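Local coordinates for protein homocitrate synthase (Sulfolobus acidocaldarius, PDB 6KTQ) that condenses 2-oxoglutarate with acetyl-CoA to give homocitrate, the first step of lysine biosynthesis through the alpha-aminoadipate pathway, at residues L335-E338 with S343-Y346. Numbering follows the deposited sequence.
Sequences LPPE and SRDY. With SO4 (sulfate ion), chain G.
Pro337 and Arg344 meet where the chain turns back on itself in the region that follows the catalytic barrel, between the 3-10 turn beginning at Pro337 and the loop residues Ser343 and Arg344 that lead into strand 345-346. The proline ring lies against the Ser343-Arg344 backbone: Pro337 CB sits 3.9 Å from Ser343 N, while Pro337 CD comes within 3.6 Å of Arg344 NH2. A bend at chi3 (56°) brings the arginine's NH2 back beside CD, the two side chains meeting obliquely. Arg344 NE forms a salt bridge with Glu333, which holds the head group from the preceding loop.

Glu338 reaches the same arginine through water. Glu338 OE1 is 4.4 Å from Arg344 NH2 and well out of the guanidinium plane, so the opposite charges probably attract without a direct bond. One water, lying at the guanidinium edge and in its plane, accepts from Arg344 NH2 at 2.8 Å and donates to Glu338 OE1. A second accepts from the backbone Arg344 N and donates to Glu338 OE2 at 2.9 Å. Ser343 N gives a fairly straight hydrogen bond (158°) to sulfate O1, 2.9 Å away; the ion, probably from the crystallisation liquor, is also held by Arg342. Beyond this bend, backbone hydrogen bonds from Asp345 to Phe314 and His316 join strand 345-346 to strand 315-316 in a small two-stranded parallel sheet.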
# COMPACT_ATOMS: atom_id res chain seq x y z
N LEU A 335 17.32 17.73 -9.10
CA LEU A 335 17.92 17.89 -7.78
C LEU A 335 19.24 18.62 -7.96
O LEU A 335 19.74 18.68 -9.09
CB LEU A 335 18.19 16.52 -7.15
CG LEU A 335 17.01 15.73 -6.56
CD1 LEU A 335 17.48 14.38 -6.07
CD2 LEU A 335 16.34 16.48 -5.43
N PRO A 336 19.78 19.20 -6.88
CA PRO A 336 21.05 19.89 -7.05
C PRO A 336 22.20 18.93 -7.44
O PRO A 336 22.26 17.81 -6.96
CB PRO A 336 21.29 20.55 -5.68
CG PRO A 336 19.94 20.64 -5.03
CD PRO A 336 19.16 19.47 -5.56
N PRO A 337 23.11 19.38 -8.32
CA PRO A 337 24.22 18.53 -8.73
C PRO A 337 25.06 18.08 -7.56
O PRO A 337 25.60 16.99 -7.58
CB PRO A 337 25.05 19.41 -9.66
CG PRO A 337 24.20 20.59 -10.00
CD PRO A 337 23.05 20.65 -9.07
N GLU A 338 25.15 18.91 -6.53
CA GLU A 338 25.94 18.59 -5.33
C GLU A 338 25.41 17.35 -4.63
O GLU A 338 26.14 16.70 -3.90
CB GLU A 338 25.96 19.78 -4.35
CG GLU A 338 26.71 21.00 -4.89
CD GLU A 338 25.94 21.83 -5.95
OE1 GLU A 338 24.70 21.68 -6.12
OE2 GLU A 338 26.61 22.65 -6.63
N SER A 343 28.93 19.33 -10.21
CA SER A 343 28.67 20.75 -10.42
C SER A 343 28.08 20.97 -11.80
O SER A 343 28.42 20.26 -12.74
CB SER A 343 29.97 21.54 -10.34
OG SER A 343 30.62 21.27 -9.12
N ARG A 344 27.26 21.98 -11.94
CA ARG A 344 26.60 22.24 -13.20
C ARG A 344 27.57 22.92 -14.13
O ARG A 344 28.65 23.39 -13.72
CB ARG A 344 25.36 23.13 -13.01
CG ARG A 344 25.66 24.59 -12.64
CD ARG A 344 24.37 25.39 -12.45
NE ARG A 344 23.55 24.74 -11.43
CZ ARG A 344 23.70 24.90 -10.12
NH1 ARG A 344 24.61 25.76 -9.66
NH2 ARG A 344 22.92 24.23 -9.27
N ASP A 345 27.19 22.98 -15.39
CA ASP A 345 27.95 23.70 -16.37
C ASP A 345 26.96 24.11 -17.44
O ASP A 345 25.80 23.66 -17.43
CB ASP A 345 29.07 22.80 -16.93
CG ASP A 345 30.17 23.57 -17.66
OD1 ASP A 345 30.19 24.81 -17.64
OD2 ASP A 345 31.01 22.91 -18.27
N TYR A 346 27.40 24.96 -18.36
CA TYR A 346 26.64 25.20 -19.56
C TYR A 346 27.55 25.33 -20.77
O TYR A 346 28.73 25.64 -20.65
CB TYR A 346 25.68 26.37 -19.40
CG TYR A 346 26.33 27.69 -19.18
CD1 TYR A 346 26.80 28.44 -20.28
CD2 TYR A 346 26.47 28.22 -17.92
CE1 TYR A 346 27.41 29.69 -20.10
CE2 TYR A 346 27.08 29.46 -17.72
CZ TYR A 346 27.55 30.19 -18.82
OH TYR A 346 28.18 31.41 -18.64
S SO4 G . 31.59 16.82 -12.42
O1 SO4 G . 30.87 17.89 -11.73
O2 SO4 G . 33.01 17.16 -12.53
O3 SO4 G . 31.07 16.69 -13.80
O4 SO4 G . 31.43 15.51 -11.77
O HOH W 1 26.71 23.21 -9.48
O HOH W 2 23.20 23.95 -6.45